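Local coordinates for WA352 (Oryza sativa subsp. indica, PDB 5ZT3), which is a mitochondrial protein linked to cytoplasmic male sterility in rice, of unknown molecular activity, and is represented by its largely helical DUF8018 part, at residues Q30-R35 with E60-I65; R34-T39 with I53-L58; E64-M69 with R84-P89; A70-S75 with R111-A116. One frame throughout, in Å; residues are numbered along the deposited sequence.

Interaction 1. Residues Q30-R35 with E60-I65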
loop_
_atom_site.group_PDB
_atom_site.type_symbol
_atom_site.label_atom_id
_atom_site.label_comp_id
_atom_site.label_asym_id
_atom_site.label_seq_id
_atom_site.Cartn_x
_atom_site.Cartn_y
_atom_site.Cartn_z
ATOM N N GLN A 30 1.652 11.185 2.282
ATOM C CA GLN A 30 1.100 11.937 3.403
ATOM C C GLN A 30 -0.023 11.177 4.096
ATOM O O GLN A 30 -0.110 11.181 5.333
ATOM C CB GLN A 30 0.622 13.308 2.936
ATOM C CG GLN A 30 1.741 14.318 2.769
ATOM C CD GLN A 30 1.241 15.650 2.245
ATOM O OE1 GLN A 30 0.181 15.726 1.620
ATOM N NE2 GLN A 30 1.995 16.708 2.508
ATOM N N SER A 31 -0.891 10.505 3.334
ATOM C CA SER A 31 -1.987 9.796 3.982
ATOM C C SER A 31 -1.477 8.596 4.770
ATOM O O SER A 31 -1.992 8.299 5.855
ATOM C CB SER A 31 -3.082 9.417 2.978
ATOM O OG SER A 31 -2.695 8.330 2.156
ATOM N N ILE A 32 -0.440 7.920 4.267
ATOM C CA ILE A 32 0.164 6.827 5.025
ATOM C C ILE A 32 0.839 7.362 6.278
ATOM O O ILE A 32 0.734 6.767 7.358
ATOM C CB ILE A 32 1.136 6.031 4.139
ATOM C CG1 ILE A 32 0.370 5.344 3.012
ATOM C CG2 ILE A 32 1.942 5.027 4.964
ATOM C CD1 ILE A 32 1.266 4.825 1.897
ATOM N N GLN A 33 1.534 8.491 6.154
ATOM C CA GLN A 33 2.176 9.080 7.325
ATOM C C GLN A 33 1.154 9.410 8.404
ATOM O O GLN A 33 1.384 9.146 9.589
ATOM C CB GLN A 33 2.935 10.335 6.915
ATOM C CG GLN A 33 3.673 10.997 8.054
ATOM C CD GLN A 33 4.436 12.213 7.605
ATOM O OE1 GLN A 33 4.219 12.730 6.511
ATOM N NE2 GLN A 33 5.344 12.676 8.445
ATOM N N ARG A 34 0.009 9.962 8.005
ATOM C CA ARG A 34 -1.059 10.249 8.956
ATOM C C ARG A 34 -1.540 8.983 9.653
ATOM O O ARG A 34 -1.766 8.978 10.871
ATOM C CB ARG A 34 -2.201 10.947 8.211
ATOM C CG ARG A 34 -3.399 11.354 9.046
ATOM C CD ARG A 34 -4.224 12.410 8.300
ATOM N NE ARG A 34 -4.893 11.887 7.107
ATOM C CZ ARG A 34 -4.488 12.097 5.856
ATOM N NH1 ARG A 34 -3.403 12.823 5.614
ATOM N NH2 ARG A 34 -5.171 11.579 4.840
ATOM N N ARG A 35 -1.688 7.886 8.906
ATOM C CA ARG A 35 -2.099 6.632 9.533
ATOM C C ARG A 35 -1.033 6.109 10.490
ATOM O O ARG A 35 -1.359 5.636 11.585
ATOM C CB ARG A 35 -2.500 5.588 8.482
ATOM C CG ARG A 35 -3.819 5.910 7.802
ATOM C CD ARG A 35 -4.102 4.982 6.630
ATOM N NE ARG A 35 -4.269 5.775 5.427
ATOM C CZ ARG A 35 -3.619 5.538 4.300
ATOM N NH1 ARG A 35 -2.776 4.515 4.236
ATOM N NH2 ARG A 35 -3.809 6.312 3.241
ATOM N N GLU A 60 6.138 3.458 -1.853
ATOM C CA GLU A 60 6.823 2.999 -3.055
ATOM C C GLU A 60 6.523 1.529 -3.320
ATOM O O GLU A 60 6.284 1.131 -4.468
ATOM C CB GLU A 60 8.328 3.233 -2.921
ATOM C CG GLU A 60 9.128 2.741 -4.120
ATOM C CD GLU A 60 10.452 3.463 -4.272
ATOM O OE1 GLU A 60 11.017 3.890 -3.242
ATOM O OE2 GLU A 60 10.927 3.602 -5.422
ATOM N N LEU A 61 6.512 0.708 -2.271
ATOM C CA LEU A 61 6.203 -0.709 -2.440
ATOM C C LEU A 61 4.742 -0.924 -2.813
ATOM O O LEU A 61 4.425 -1.747 -3.685
ATOM C CB LEU A 61 6.524 -1.469 -1.156
ATOM C CG LEU A 61 7.840 -2.231 -1.112
ATOM C CD1 LEU A 61 7.946 -2.913 0.205
ATOM C CD2 LEU A 61 7.909 -3.241 -2.226
ATOM N N LYS A 62 3.828 -0.221 -2.141
ATOM C CA LYS A 62 2.417 -0.353 -2.480
ATOM C C LYS A 62 2.176 -0.019 -3.942
ATOM O O LYS A 62 1.409 -0.709 -4.620
ATOM C CB LYS A 62 1.579 0.583 -1.626
ATOM C CG LYS A 62 1.421 0.175 -0.197
ATOM C CD LYS A 62 0.365 1.073 0.426
ATOM C CE LYS A 62 0.366 0.945 1.910
ATOM N NZ LYS A 62 -0.795 1.675 2.474
ATOM N N VAL A 63 2.823 1.030 -4.445
ATOM C CA VAL A 63 2.628 1.418 -5.838
ATOM C C VAL A 63 3.092 0.313 -6.775
ATOM O O VAL A 63 2.422 0.005 -7.764
ATOM C CB VAL A 63 3.301 2.770 -6.134
ATOM C CG1 VAL A 63 3.272 3.077 -7.626
ATOM C CG2 VAL A 63 2.607 3.876 -5.361
ATOM N N GLU A 64 4.217 -0.330 -6.461
ATOM C CA GLU A 64 4.671 -1.420 -7.315
ATOM C C GLU A 64 3.660 -2.559 -7.333
ATOM O O GLU A 64 3.374 -3.132 -8.392
ATOM C CB GLU A 64 6.046 -1.912 -6.870
ATOM C CG GLU A 64 7.161 -0.906 -7.145
ATOM C CD GLU A 64 7.101 -0.348 -8.562
ATOM O OE1 GLU A 64 7.003 -1.161 -9.509
ATOM O OE2 GLU A 64 7.131 0.893 -8.716
ATOM N N ILE A 65 3.096 -2.895 -6.177
ATOM C CA ILE A 65 2.095 -3.957 -6.110
ATOM C C ILE A 65 0.834 -3.556 -6.865
ATOM O O ILE A 65 0.265 -4.348 -7.626
ATOM C CB ILE A 65 1.784 -4.312 -4.645
ATOM C CG1 ILE A 65 2.984 -4.965 -3.974
ATOM C CG2 ILE A 65 0.561 -5.214 -4.545
ATOM C CD1 ILE A 65 2.876 -5.003 -2.453
#
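With CG beside its backbone N (chi1 -73°) and the rest of the chain extended, Lys62 reaches out from helix 45-72 toward helix 29-37 and meets Ile32 tip to tip. Ile32, its CG1 turned anti to the carbonyl carbon (chi1 -65°), brings CD1 to 3.8 Å from Lys62 NZ and 4.0 Å from Lys62 CE. The helices themselves keep their distance: the closest CA atoms, those of Ile32 and Lys62, are 10.6 Å apart, and the long lysine spans the interval. Its ammonium also arrives at the edge of the Arg35 guanidinium, close to the guanidinium plane, with Lys62 NZ 3.9 Å from Arg35 NH1. Over one face of that guanidinium lies Ser31 O, 3.3 Å above the plane and offset toward the rim. The closeness of the two cations is probably offset by Asp27 and Glu95, each salt-bridged to both Arg35 and Lys62. A methionine in place of Lys62 would probably leave Asp27 and Glu95 short of one countercharge and weaken the link to helix 45-72. Asp27 also binds Arg84, so three bases gather round these two acids, whose charges are likely to keep the buried lysine protonated.

Interaction 2. Residues R34-T39 with I53-L58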
loop_
_atom_site.group_PDB
_atom_site.type_symbol
_atom_site.label_atom_id
_atom_site.label_comp_id
_atom_site.label_asym_id
_atom_site.label_seq_id
_atom_site.Cartn_x
_atom_site.Cartn_y
_atom_site.Cartn_z
ATOM N N ARG A 34 0.009 9.962 8.005
ATOM C CA ARG A 34 -1.059 10.249 8.956
ATOM C C ARG A 34 -1.540 8.983 9.653
ATOM O O ARG A 34 -1.766 8.978 10.871
ATOM C CB ARG A 34 -2.201 10.947 8.211
ATOM C CG ARG A 34 -3.399 11.354 9.046
ATOM C CD ARG A 34 -4.224 12.410 8.300
ATOM N NE ARG A 34 -4.893 11.887 7.107
ATOM C CZ ARG A 34 -4.488 12.097 5.856
ATOM N NH1 ARG A 34 -3.403 12.823 5.614
ATOM N NH2 ARG A 34 -5.171 11.579 4.840
ATOM N N ARG A 35 -1.688 7.886 8.906
ATOM C CA ARG A 35 -2.099 6.632 9.533
ATOM C C ARG A 35 -1.033 6.109 10.490
ATOM O O ARG A 35 -1.359 5.636 11.585
ATOM C CB ARG A 35 -2.500 5.588 8.482
ATOM C CG ARG A 35 -3.819 5.910 7.802
ATOM C CD ARG A 35 -4.102 4.982 6.630
ATOM N NE ARG A 35 -4.269 5.775 5.427
ATOM C CZ ARG A 35 -3.619 5.538 4.300
ATOM N NH1 ARG A 35 -2.776 4.515 4.236
ATOM N NH2 ARG A 35 -3.809 6.312 3.241
ATOM N N LEU A 36 0.246 6.203 10.113
ATOM C CA LEU A 36 1.315 5.761 11.007
ATOM C C LEU A 36 1.338 6.574 12.292
ATOM O O LEU A 36 1.648 6.041 13.363
ATOM C CB LEU A 36 2.676 5.833 10.309
ATOM C CG LEU A 36 2.845 4.907 9.111
ATOM C CD1 LEU A 36 4.189 5.150 8.440
ATOM C CD2 LEU A 36 2.700 3.460 9.561
ATOM N N LEU A 37 1.024 7.869 12.206
ATOM C CA LEU A 37 1.003 8.707 13.394
ATOM C C LEU A 37 -0.155 8.365 14.329
ATOM O O LEU A 37 -0.065 8.639 15.527
ATOM C CB LEU A 37 0.987 10.182 12.989
ATOM C CG LEU A 37 2.305 10.712 12.425
ATOM C CD1 LEU A 37 2.112 12.063 11.753
ATOM C CD2 LEU A 37 3.356 10.826 13.524
ATOM N N GLY A 38 -1.233 7.782 13.819
ATOM C CA GLY A 38 -2.286 7.279 14.692
ATOM C C GLY A 38 -2.956 8.391 15.476
ATOM O O GLY A 38 -3.379 9.413 14.922
ATOM N N THR A 39 -3.040 8.208 16.791
ATOM C CA THR A 39 -3.651 9.192 17.674
ATOM C C THR A 39 -2.668 10.264 18.137
ATOM O O THR A 39 -3.033 11.107 18.964
ATOM C CB THR A 39 -4.275 8.498 18.888
ATOM O OG1 THR A 39 -3.247 7.829 19.629
ATOM C CG2 THR A 39 -5.301 7.474 18.438
ATOM N N ILE A 53 9.766 8.817 6.771
ATOM C CA ILE A 53 10.674 7.842 6.178
ATOM C C ILE A 53 9.960 6.510 5.980
ATOM O O ILE A 53 10.056 5.875 4.919
ATOM C CB ILE A 53 11.925 7.694 7.064
ATOM C CG1 ILE A 53 12.752 8.980 7.021
ATOM C CG2 ILE A 53 12.747 6.491 6.638
ATOM C CD1 ILE A 53 13.831 9.041 8.081
ATOM N N GLN A 54 9.215 6.070 6.994
ATOM C CA GLN A 54 8.493 4.808 6.881
ATOM C C GLN A 54 7.396 4.894 5.828
ATOM O O GLN A 54 7.169 3.934 5.081
ATOM C CB GLN A 54 7.919 4.430 8.246
ATOM C CG GLN A 54 9.006 4.169 9.272
ATOM C CD GLN A 54 8.509 4.200 10.702
ATOM O OE1 GLN A 54 7.447 4.750 10.997
ATOM N NE2 GLN A 54 9.292 3.618 11.606
ATOM N N ALA A 55 6.700 6.033 5.757
ATOM C CA ALA A 55 5.614 6.178 4.788
ATOM C C ALA A 55 6.136 6.167 3.363
ATOM O O ALA A 55 5.499 5.591 2.476
ATOM C CB ALA A 55 4.838 7.464 5.052
ATOM N N GLU A 56 7.294 6.786 3.119
ATOM C CA GLU A 56 7.869 6.768 1.781
ATOM C C GLU A 56 8.186 5.341 1.361
ATOM O O GLU A 56 7.928 4.948 0.214
ATOM C CB GLU A 56 9.136 7.625 1.756
ATOM C CG GLU A 56 8.890 9.124 1.750
ATOM C CD GLU A 56 10.178 9.915 1.845
ATOM O OE1 GLU A 56 11.241 9.287 2.030
ATOM O OE2 GLU A 56 10.131 11.160 1.742
ATOM N N ASP A 57 8.731 4.540 2.282
ATOM C CA ASP A 57 9.087 3.167 1.936
ATOM C C ASP A 57 7.846 2.334 1.661
ATOM O O ASP A 57 7.807 1.555 0.696
ATOM C CB ASP A 57 9.899 2.528 3.065
ATOM C CG ASP A 57 11.325 3.050 3.146
ATOM O OD1 ASP A 57 11.752 3.800 2.243
ATOM O OD2 ASP A 57 12.026 2.691 4.120
ATOM N N LEU A 58 6.816 2.490 2.493
ATOM C CA LEU A 58 5.579 1.748 2.286
ATOM C C LEU A 58 4.930 2.141 0.965
ATOM O O LEU A 58 4.494 1.280 0.192
ATOM C CB LEU A 58 4.615 1.983 3.449
ATOM C CG LEU A 58 4.960 1.342 4.791
ATOM C CD1 LEU A 58 4.028 1.901 5.858
ATOM C CD2 LEU A 58 4.873 -0.173 4.729
#
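The closest CA atoms of the two segments are those of Leu36 and Ala55, 7.6 Å apart, near enough for one leucine to fill the space between the helices. Leu36 points toward the other helix, and with CG anti to the carbonyl carbon (chi1 -64°) the branch is delivered to the face that carries Gln54, Ala55 and Leu58. A single methyl does the touching. Leu36 CD1 stands 3.8 Å from Gln54 CB, on the backbone end of that side chain, and Gln54 OE1 lies 4.2 Å from the same methyl, the two side chains running at a slant to each other. Leu36 CD1 is also 3.8 Å from Ala55 N and 4.2 Å from Ala55 CB; the small alanine lets the leucine come close to the backbone. One turn further along, Leu58 CD1 meets Leu36 CD1 at 4.2 Å, methyl against methyl. This is helix-to-helix packing between consecutive helices, 29-37 and 45-72, of a helical, strand-free chain that belongs to the DUF8018 family. The first helix gives way to the connecting loop at Gly38, whose positive phi of 64° suits glycine and whose N is bonded to Arg34 O at 3.2 Å. The inner part of the contact is buried and the Gln54 side is exposed. Thr93 and Glu95 of a later loop also touch Leu36, and Leu58 reaches Leu98 and Leu101 of helix 98-111. Ile32 lies against both Ala55 and Leu58, one turn before Leu36 on its helix.

Interaction 3. Residues E64-M69 with R84-P89; sequences EIIRKM and RALDNP
The turn that carries Leu86 to Ile65 and Ile66 is closed by a two-pronged salt bridge: Arg84 NE donates to Asp87 OD1 over 3.0 Å in a nearly straight bond (172°). Arg84 NH2 donates to Asp87 OD2, also at 3.0 Å, at 162°. The guanidinium thus takes the carboxylate side-on, each nitrogen to its own oxygen, with Asp87 OD2 using its syn lone pair and both oxygens close to the guanidinium plane. Two bonds of this kind fix the rotation of the carboxylate, and Asp87 N bonded to Arg84 O at 3.3 Å draws the backbone into the same turn. Arg84 NH1 has a further acid partner in Asp27. The loop between helices 78-81 and 98-111 here drops a leucine into the core of the helical fold, against helix 45-72. Leu86 CD1 touches both neighbouring isoleucines, 4.0 Å from Ile65 CG2 and 4.1 Å from Ile66 CG1. Its other methyl, Leu86 CD2, is 4.0 Å from Ile65 CG2, so that branch of Ile65 faces the fork of the leucine. Ile66 starts out in a less direct line, but its chi1 of -71° still carries CG1 to Leu86. Met104 of helix 98-111 and Leu121 of helix 116-124 also touch Leu86, while Met79 of helix 78-81 lies against Ile66.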
loop_
_atom_site.group_PDB
_atom_site.type_symbol
_atom_site.label_atom_id
_atom_site.label_comp_id
_atom_site.label_asym_id
_atom_site.label_seq_id
_atom_site.Cartn_x
_atom_site.Cartn_y
_atom_site.Cartn_z
ATOM N N GLU A 64 4.217 -0.330 -6.461
ATOM C CA GLU A 64 4.671 -1.420 -7.315
ATOM C C GLU A 64 3.660 -2.559 -7.333
ATOM O O GLU A 64 3.374 -3.132 -8.392
ATOM C CB GLU A 64 6.046 -1.912 -6.870
ATOM C CG GLU A 64 7.161 -0.906 -7.145
ATOM C CD GLU A 64 7.101 -0.348 -8.562
ATOM O OE1 GLU A 64 7.003 -1.161 -9.509
ATOM O OE2 GLU A 64 7.131 0.893 -8.716
ATOM N N ILE A 65 3.096 -2.895 -6.177
ATOM C CA ILE A 65 2.095 -3.957 -6.110
ATOM C C ILE A 65 0.834 -3.556 -6.865
ATOM O O ILE A 65 0.265 -4.348 -7.626
ATOM C CB ILE A 65 1.784 -4.312 -4.645
ATOM C CG1 ILE A 65 2.984 -4.965 -3.974
ATOM C CG2 ILE A 65 0.561 -5.214 -4.545
ATOM C CD1 ILE A 65 2.876 -5.003 -2.453
ATOM N N ILE A 66 0.375 -2.321 -6.649
ATOM C CA ILE A 66 -0.852 -1.838 -7.271
ATOM C C ILE A 66 -0.723 -1.835 -8.788
ATOM O O ILE A 66 -1.638 -2.264 -9.501
ATOM C CB ILE A 66 -1.207 -0.451 -6.708
ATOM C CG1 ILE A 66 -1.679 -0.582 -5.258
ATOM C CG2 ILE A 66 -2.250 0.246 -7.566
ATOM C CD1 ILE A 66 -1.672 0.751 -4.500
ATOM N N ARG A 67 0.411 -1.353 -9.306
ATOM C CA ARG A 67 0.595 -1.323 -10.750
ATOM C C ARG A 67 0.648 -2.733 -11.319
ATOM O O ARG A 67 0.106 -2.996 -12.398
ATOM C CB ARG A 67 1.836 -0.506 -11.108
ATOM C CG ARG A 67 1.578 0.998 -11.015
ATOM C CD ARG A 67 2.795 1.841 -11.383
ATOM N NE ARG A 67 2.986 1.976 -12.825
ATOM C CZ ARG A 67 2.128 2.559 -13.665
ATOM N NH1 ARG A 67 2.404 2.613 -14.963
ATOM N NH2 ARG A 67 0.995 3.097 -13.224
ATOM N N LYS A 68 1.299 -3.660 -10.616
ATOM C CA LYS A 68 1.315 -5.053 -11.061
ATOM C C LYS A 68 -0.096 -5.629 -11.098
ATOM O O LYS A 68 -0.511 -6.245 -12.092
ATOM C CB LYS A 68 2.202 -5.867 -10.121
ATOM C CG LYS A 68 2.315 -7.340 -10.458
ATOM C CD LYS A 68 3.108 -7.545 -11.736
ATOM C CE LYS A 68 3.654 -8.960 -11.820
ATOM N NZ LYS A 68 4.478 -9.177 -13.045
ATOM N N MET A 69 -0.854 -5.444 -10.014
ATOM C CA MET A 69 -2.204 -5.993 -9.955
ATOM C C MET A 69 -3.135 -5.335 -10.963
ATOM O O MET A 69 -4.082 -5.980 -11.432
ATOM C CB MET A 69 -2.789 -5.826 -8.548
ATOM C CG MET A 69 -2.192 -6.764 -7.499
ATOM S SD MET A 69 -2.445 -8.512 -7.883
ATOM C CE MET A 69 -4.240 -8.609 -7.954
ATOM N N ARG A 84 -6.324 0.277 -0.432
ATOM C CA ARG A 84 -7.176 -0.305 0.603
ATOM C C ARG A 84 -7.051 -1.818 0.648
ATOM O O ARG A 84 -7.161 -2.419 1.727
ATOM C CB ARG A 84 -8.636 0.117 0.405
ATOM C CG ARG A 84 -8.893 1.626 0.504
ATOM C CD ARG A 84 -8.797 2.187 1.934
ATOM N NE ARG A 84 -7.453 2.067 2.495
ATOM C CZ ARG A 84 -6.427 2.858 2.189
ATOM N NH1 ARG A 84 -6.579 3.854 1.325
ATOM N NH2 ARG A 84 -5.241 2.643 2.738
ATOM N N ALA A 85 -6.783 -2.450 -0.492
ATOM C CA ALA A 85 -6.617 -3.893 -0.512
ATOM C C ALA A 85 -5.315 -4.333 0.141
ATOM O O ALA A 85 -5.137 -5.532 0.373
ATOM C CB ALA A 85 -6.706 -4.418 -1.948
ATOM N N LEU A 86 -4.416 -3.404 0.449
ATOM C CA LEU A 86 -3.142 -3.725 1.072
ATOM C C LEU A 86 -3.120 -3.407 2.569
ATOM O O LEU A 86 -2.086 -3.605 3.222
ATOM C CB LEU A 86 -1.998 -3.013 0.346
ATOM C CG LEU A 86 -1.900 -3.354 -1.141
ATOM C CD1 LEU A 86 -0.748 -2.612 -1.795
ATOM C CD2 LEU A 86 -1.750 -4.849 -1.361
ATOM N N ASP A 87 -4.226 -2.924 3.126
ATOM C CA ASP A 87 -4.323 -2.714 4.565
ATOM C C ASP A 87 -4.214 -4.049 5.305
ATOM O O ASP A 87 -4.437 -5.123 4.744
ATOM C CB ASP A 87 -5.693 -2.127 4.916
ATOM C CG ASP A 87 -5.892 -0.704 4.403
ATOM O OD1 ASP A 87 -7.072 -0.292 4.269
ATOM O OD2 ASP A 87 -4.893 0.005 4.150
ATOM N N ASN A 88 -3.910 -3.973 6.600
ATOM C CA ASN A 88 -3.883 -5.164 7.447
ATOM C C ASN A 88 -4.717 -4.876 8.688
ATOM O O ASN A 88 -4.329 -4.012 9.500
ATOM C CB ASN A 88 -2.452 -5.542 7.836
ATOM C CG ASN A 88 -2.371 -6.883 8.545
ATOM O OD1 ASN A 88 -3.308 -7.296 9.238
ATOM N ND2 ASN A 88 -1.254 -7.579 8.368
ATOM N N PRO A 89 -5.833 -5.584 8.897
ATOM C CA PRO A 89 -6.701 -5.298 10.052
ATOM C C PRO A 89 -6.103 -5.687 11.384
ATOM O O PRO A 89 -6.670 -5.314 12.420
ATOM C CB PRO A 89 -7.964 -6.130 9.774
ATOM C CG PRO A 89 -7.856 -6.593 8.376
ATOM C CD PRO A 89 -6.407 -6.610 8.014
#

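Interaction 4. Residues A70-S75 with R111-A116; sequences AGLHPS and RNEQSA
Van der Waals contact joins Leu72, in the last turn of helix 45-72, to Asn112, which follows helix 98-111. The two side chains cross at about a right angle. Leu72 CD1 lies against the asparagine backbone, 4.1 Å from Asn112 CA, while Leu72 CD2 is 4.1 Å from Asn112 OD1 and 4.4 Å from Glu113 N. The leucine thus presents both methyls to this turn. Hydrogen bonds hold the partners of the leucine in place. Asn112 OD1 is probably hydrogen-bonded to Lys68 NZ, one turn earlier on helix 45-72, tying the two parts beside the apolar contact. Asn112 has positive phi (56°), and its carbonyl is gripped twice: Ser115 OG donates to Asn112 O at 2.8 Å, almost in line with the carbonyl (166°), and Ser115 N donates at 3.3 Å. Ser115 is also the N-cap of helix 116-124, its OG bonded to Phe118 N, so one hydroxyl fastens the turn and caps the next helix. At the surface, the contact thus places the end of helix 45-72 against the bend between helices 98-111 and 116-124, where Phe118 touches Leu72, His73 and Glu113.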
loop_
_atom_site.group_PDB
_atom_site.type_symbol
_atom_site.label_atom_id
_atom_site.label_comp_id
_atom_site.label_asym_id
_atom_site.label_seq_id
_atom_site.Cartn_x
_atom_site.Cartn_y
_atom_site.Cartn_z
ATOM N N ALA A 70 -2.910 -4.057 -11.281
ATOM C CA ALA A 70 -3.798 -3.368 -12.206
ATOM C C ALA A 70 -3.836 -4.088 -13.544
ATOM O O ALA A 70 -4.906 -4.227 -14.151
ATOM C CB ALA A 70 -3.345 -1.925 -12.396
ATOM N N GLY A 71 -2.682 -4.581 -13.999
ATOM C CA GLY A 71 -2.599 -5.343 -15.230
ATOM C C GLY A 71 -3.030 -6.788 -15.085
ATOM O O GLY A 71 -3.677 -7.328 -15.986
ATOM N N LEU A 72 -2.673 -7.439 -13.974
ATOM C CA LEU A 72 -3.091 -8.825 -13.774
ATOM C C LEU A 72 -4.594 -8.944 -13.539
ATOM O O LEU A 72 -5.186 -9.988 -13.841
ATOM C CB LEU A 72 -2.362 -9.433 -12.576
ATOM C CG LEU A 72 -0.845 -9.558 -12.682
ATOM C CD1 LEU A 72 -0.265 -10.084 -11.372
ATOM C CD2 LEU A 72 -0.452 -10.457 -13.852
ATOM N N HIS A 73 -5.224 -7.893 -13.019
ATOM C CA HIS A 73 -6.632 -7.915 -12.628
ATOM C C HIS A 73 -7.331 -6.669 -13.170
ATOM O O HIS A 73 -7.649 -5.740 -12.417
ATOM C CB HIS A 73 -6.730 -8.000 -11.108
ATOM C CG HIS A 73 -8.123 -8.140 -10.595
ATOM N ND1 HIS A 73 -8.533 -7.549 -9.424
ATOM C CD2 HIS A 73 -9.188 -8.833 -11.063
ATOM C CE1 HIS A 73 -9.796 -7.855 -9.193
ATOM N NE2 HIS A 73 -10.219 -8.633 -10.175
ATOM N N PRO A 74 -7.582 -6.621 -14.487
ATOM C CA PRO A 74 -8.176 -5.403 -15.070
ATOM C C PRO A 74 -9.545 -5.060 -14.518
ATOM O O PRO A 74 -9.922 -3.882 -14.529
ATOM C CB PRO A 74 -8.228 -5.713 -16.575
ATOM C CG PRO A 74 -7.149 -6.724 -16.778
ATOM C CD PRO A 74 -7.112 -7.561 -15.516
ATOM N N SER A 75 -10.293 -6.049 -14.023
ATOM C CA SER A 75 -11.611 -5.807 -13.446
ATOM C C SER A 75 -11.545 -5.118 -12.089
ATOM O O SER A 75 -12.545 -4.535 -11.655
ATOM C CB SER A 75 -12.355 -7.138 -13.301
ATOM O OG SER A 75 -12.710 -7.652 -14.575
ATOM N N ARG A 111 5.223 -15.498 -9.735
ATOM C CA ARG A 111 4.161 -16.403 -10.153
ATOM C C ARG A 111 2.956 -15.725 -10.795
ATOM O O ARG A 111 2.069 -16.428 -11.292
ATOM C CB ARG A 111 3.698 -17.275 -8.975
ATOM C CG ARG A 111 4.752 -18.278 -8.517
ATOM C CD ARG A 111 4.436 -18.824 -7.140
ATOM N NE ARG A 111 5.588 -19.493 -6.542
ATOM C CZ ARG A 111 6.320 -18.972 -5.562
ATOM N NH1 ARG A 111 6.021 -17.774 -5.073
ATOM N NH2 ARG A 111 7.354 -19.643 -5.075
ATOM N N ASN A 112 2.885 -14.397 -10.783
ATOM C CA ASN A 112 1.860 -13.641 -11.514
ATOM C C ASN A 112 0.472 -14.110 -11.095
ATOM O O ASN A 112 0.198 -14.189 -9.883
ATOM C CB ASN A 112 2.167 -13.691 -13.004
ATOM C CG ASN A 112 3.411 -12.917 -13.351
ATOM O OD1 ASN A 112 3.395 -11.689 -13.397
ATOM N ND2 ASN A 112 4.501 -13.631 -13.601
ATOM N N GLU A 113 -0.420 -14.425 -12.031
ATOM C CA GLU A 113 -1.789 -14.786 -11.702
ATOM C C GLU A 113 -1.912 -16.190 -11.129
ATOM O O GLU A 113 -3.023 -16.598 -10.779
ATOM C CB GLU A 113 -2.693 -14.618 -12.927
ATOM C CG GLU A 113 -2.632 -15.764 -13.922
ATOM C CD GLU A 113 -1.350 -15.804 -14.751
ATOM O OE1 GLU A 113 -0.579 -14.812 -14.760
ATOM O OE2 GLU A 113 -1.123 -16.846 -15.408
ATOM N N GLN A 114 -0.813 -16.940 -11.032
ATOM C CA GLN A 114 -0.829 -18.245 -10.387
ATOM C C GLN A 114 -0.392 -18.194 -8.930
ATOM O O GLN A 114 -0.139 -19.243 -8.332
ATOM C CB GLN A 114 0.019 -19.252 -11.173
ATOM C CG GLN A 114 -0.652 -19.727 -12.459
ATOM C CD GLN A 114 0.109 -20.853 -13.132
ATOM O OE1 GLN A 114 0.993 -21.465 -12.532
ATOM N NE2 GLN A 114 -0.236 -21.137 -14.386
ATOM N N SER A 115 -0.316 -17.009 -8.338
ATOM C CA SER A 115 0.161 -16.860 -6.971
ATOM C C SER A 115 -1.004 -16.770 -5.990
ATOM O O SER A 115 -2.100 -16.322 -6.333
ATOM C CB SER A 115 1.025 -15.605 -6.845
ATOM O OG SER A 115 0.265 -14.446 -7.135
ATOM N N ALA A 116 -0.740 -17.182 -4.748
ATOM C CA ALA A 116 -1.715 -16.965 -3.687
ATOM C C ALA A 116 -1.969 -15.478 -3.481
ATOM O O ALA A 116 -3.106 -15.071 -3.214
ATOM C CB ALA A 116 -1.230 -17.604 -2.389
#

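Overall arrangement
Helix 45-72 runs through all four contacts, from interaction 2 to interaction 4, whose centres lie about 27 Å apart on opposite sides of the chain's centre. Interactions 1 and 2 form one continuous interface with helix 29-37, their centres about 8 Å apart, where Ile32 CG2 packs 3.8 Å from Ala55 CB. Interaction 3 adjoins interaction 1: Lys62 CG is 3.9 Å from Leu86 CD1, and Arg35 NH1 lies 3.4 Å from Arg84 NH2, both arginines being bound to Asp27. Interactions 3 and 4 are joined by Lys68 NZ, 2.8 Å from Asn112 OD1 in a probable hydrogen bond. Interactions 1 and 3, near the centre of the chain, are buried, whereas interaction 4 lies at the surface.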